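Local coordinates for protein ADP-dependent (S)-NAD(P)H-hydrate dehydratase (Streptococcus mutans, PDB 3BGK) that probably dehydrates the S-form of hydrated NAD(P)H, using ADP and releasing AMP, and so helps to repair this damaged cofactor, at residues L62-N67 and D127-G132. Residues are numbered along the deposited sequence; the frame is centred on the assembly and turned at random.
Sequences LLIGGN and DVVLMG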
ATOM      1  N   LEU A  62       2.876  23.136  -4.144  1.00 11.34           N
ATOM      2  CA  LEU A  62       1.595  22.826  -3.539  1.00 10.74           C
ATOM      3  C   LEU A  62       0.642  22.300  -4.619  1.00 10.57           C
ATOM      4  O   LEU A  62       0.445  22.932  -5.666  1.00 10.32           O
ATOM      5  CB  LEU A  62       1.017  24.049  -2.801  1.00 10.62           C
ATOM      6  CG  LEU A  62      -0.402  23.937  -2.212  1.00 10.36           C
ATOM      7  CD1 LEU A  62      -0.464  23.020  -0.998  1.00  9.56           C
ATOM      8  CD2 LEU A  62      -0.975  25.298  -1.870  1.00  9.38           C
ATOM      9  N   LEU A  63       0.068  21.126  -4.369  1.00 10.17           N
ATOM     10  CA  LEU A  63      -0.908  20.540  -5.274  1.00  9.67           C
ATOM     11  C   LEU A  63      -2.261  20.708  -4.629  1.00  9.51           C
ATOM     12  O   LEU A  63      -2.389  20.548  -3.419  1.00  9.96           O
ATOM     13  CB  LEU A  63      -0.612  19.059  -5.518  1.00  9.63           C
ATOM     14  CG  LEU A  63       0.535  18.712  -6.471  1.00  9.75           C
ATOM     15  CD1 LEU A  63       1.888  18.859  -5.810  1.00 10.04           C
ATOM     16  CD2 LEU A  63       0.369  17.313  -7.006  1.00  9.95           C
ATOM     17  N   ILE A  64      -3.260  21.062  -5.428  1.00  9.17           N
ATOM     18  CA  ILE A  64      -4.607  21.286  -4.934  1.00  9.00           C
ATOM     19  C   ILE A  64      -5.568  20.554  -5.855  1.00  9.30           C
ATOM     20  O   ILE A  64      -5.670  20.881  -7.033  1.00  9.42           O
ATOM     21  CB  ILE A  64      -4.954  22.793  -4.889  1.00  8.97           C
ATOM     22  CG1 ILE A  64      -3.909  23.563  -4.079  1.00  8.60           C
ATOM     23  CG2 ILE A  64      -6.354  23.016  -4.323  1.00  8.07           C
ATOM     24  CD1 ILE A  64      -3.975  25.052  -4.260  1.00  8.94           C
ATOM     25  N   GLY A  65      -6.254  19.558  -5.311  1.00  9.49           N
ATOM     26  CA  GLY A  65      -7.150  18.717  -6.089  1.00 10.26           C
ATOM     27  C   GLY A  65      -7.518  17.462  -5.322  1.00 10.93           C
ATOM     28  O   GLY A  65      -7.432  17.430  -4.100  1.00 10.69           O
ATOM     29  N   GLY A  66      -7.932  16.422  -6.040  1.00 11.65           N
ATOM     30  CA  GLY A  66      -8.310  15.169  -5.398  1.00 12.58           C
ATOM     31  C   GLY A  66      -9.552  15.356  -4.562  1.00 13.41           C
ATOM     32  O   GLY A  66      -9.749  14.674  -3.551  1.00 13.59           O
ATOM     33  N   ASN A  67     -10.379  16.310  -4.985  1.00 14.11           N
ATOM     34  CA  ASN A  67     -11.686  16.519  -4.405  1.00 14.56           C
ATOM     35  C   ASN A  67     -12.530  15.297  -4.722  1.00 14.99           C
ATOM     36  O   ASN A  67     -12.433  14.739  -5.823  1.00 14.71           O
ATOM     37  CB  ASN A  67     -12.323  17.774  -4.995  1.00 14.52           C
ATOM     38  CG  ASN A  67     -13.574  18.218  -4.250  1.00 15.02           C
ATOM     39  OD1 ASN A  67     -13.923  17.676  -3.195  1.00 15.53           O
ATOM     40  ND2 ASN A  67     -14.254  19.220  -4.801  1.00 14.80           N
ATOM     41  N   ASP A 127       6.468  27.615  -4.109  1.00 15.57           N
ATOM     42  CA  ASP A 127       7.037  28.267  -5.297  1.00 15.28           C
ATOM     43  C   ASP A 127       6.180  27.991  -6.534  1.00 15.12           C
ATOM     44  O   ASP A 127       6.075  28.823  -7.430  1.00 14.86           O
ATOM     45  CB  ASP A 127       8.457  27.767  -5.566  1.00 15.25           C
ATOM     46  CG  ASP A 127       9.385  27.967  -4.389  1.00 15.76           C
ATOM     47  OD1 ASP A 127       9.519  29.117  -3.911  1.00 16.68           O
ATOM     48  OD2 ASP A 127       9.994  26.970  -3.944  1.00 16.03           O
ATOM     49  N   VAL A 128       5.584  26.801  -6.571  1.00 14.99           N
ATOM     50  CA  VAL A 128       4.759  26.350  -7.686  1.00 14.88           C
ATOM     51  C   VAL A 128       3.429  25.842  -7.139  1.00 14.78           C
ATOM     52  O   VAL A 128       3.402  25.063  -6.188  1.00 14.47           O
ATOM     53  CB  VAL A 128       5.473  25.226  -8.484  1.00 14.92           C
ATOM     54  CG1 VAL A 128       4.520  24.550  -9.476  1.00 14.97           C
ATOM     55  CG2 VAL A 128       6.704  25.780  -9.207  1.00 15.27           C
ATOM     56  N   VAL A 129       2.329  26.301  -7.726  1.00 14.89           N
ATOM     57  CA  VAL A 129       1.006  25.835  -7.324  1.00 15.08           C
ATOM     58  C   VAL A 129       0.326  25.119  -8.487  1.00 15.56           C
ATOM     59  O   VAL A 129       0.037  25.723  -9.526  1.00 15.54           O
ATOM     60  CB  VAL A 129       0.116  26.978  -6.756  1.00 15.09           C
ATOM     61  CG1 VAL A 129      -1.301  26.472  -6.441  1.00 14.46           C
ATOM     62  CG2 VAL A 129       0.752  27.580  -5.504  1.00 14.44           C
ATOM     63  N   LEU A 130       0.107  23.816  -8.316  1.00 15.96           N
ATOM     64  CA  LEU A 130      -0.596  23.022  -9.309  1.00 16.43           C
ATOM     65  C   LEU A 130      -2.023  22.788  -8.843  1.00 17.05           C
ATOM     66  O   LEU A 130      -2.280  21.991  -7.941  1.00 17.22           O
ATOM     67  CB  LEU A 130       0.122  21.692  -9.589  1.00 15.93           C
ATOM     68  CG  LEU A 130      -0.616  20.585 -10.360  1.00 15.32           C
ATOM     69  CD1 LEU A 130      -1.226  21.064 -11.689  1.00 14.43           C
ATOM     70  CD2 LEU A 130       0.303  19.403 -10.596  1.00 15.10           C
HETATM   71  N   MSE A 131      -2.954  23.484  -9.474  1.00 17.86           N
HETATM   72  CA  MSE A 131      -4.348  23.349  -9.117  1.00 18.88           C
HETATM   73  C   MSE A 131      -5.119  22.712 -10.262  1.00 19.21           C
HETATM   74  O   MSE A 131      -4.947  23.091 -11.413  1.00 19.26           O
HETATM   75  CB  MSE A 131      -4.909  24.719  -8.772  1.00 18.93           C
HETATM   76  CG  MSE A 131      -6.334  24.716  -8.273  1.00 21.00           C
HETATM   77 SE   MSE A 131      -6.985  26.539  -8.042  1.00 25.10          SE
HETATM   78  CE  MSE A 131      -6.333  27.339  -9.699  1.00 21.54           C
ATOM     79  N   GLY A 132      -5.944  21.719  -9.948  1.00 20.13           N
ATOM     80  CA  GLY A 132      -6.889  21.206 -10.930  1.00 21.10           C
ATOM     81  C   GLY A 132      -7.118  19.712 -11.048  1.00 21.77           C
ATOM     82  O   GLY A 132      -8.250  19.296 -11.309  1.00 21.91           O
TER
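Leu62 is gripped at both backbone polar atoms by the neighbouring strand: its N donates to Val128 O (2.9 Å), and its O accepts from Leu130 N (2.8 Å), the donor lying nearly on the line of the carbonyl bond. Its side chain shares a face of the sheet with Val129 but barely meets it. At Leu63 the backbone N and O turn to the other neighbour, strand 88-93, and toward Leu130 O it presents its CA-H (CA to O 3.3 Å). On the face bearing Leu63 and Leu130, CD2 of Leu63 rests against CD2 of Leu130 at 4.2 Å, the two leucines passing at a slant. One residue bonding to the two that flank its opposite number is the pattern of parallel strands, here 60-64 and 128-131, neighbours in the central sheet of the α/β three-layer sandwich of the NnrD/CARKD family; helices and strands 88-93 and 109-112 lie between them in sequence.

Ile64 makes two of the four apolar side-chain contacts. With CG1 anti to the carbonyl carbon (chi1 -54°), its CD1 reaches CG1 of Val129 at 3.7 Å, while CB lies 4.1 Å from CG of Met131, a selenomethionine whose end bends away toward Phe145 of helix 139-151. The same helix covers Ile64 through Thr144 and Val148. Ile64 N donates to Leu130 O, tilted 19° from the carbonyl plane, and Ile64 O receives Gly132 N at 3.0 Å. Past this bond the regular pairing gives way to loops that still touch, Gly66 bonding through its backbone to Pro133; Gly65 O turns to Thr93 OG1, and Gly132 leads toward Gly134, predicted to bind (6S)-NADPHX.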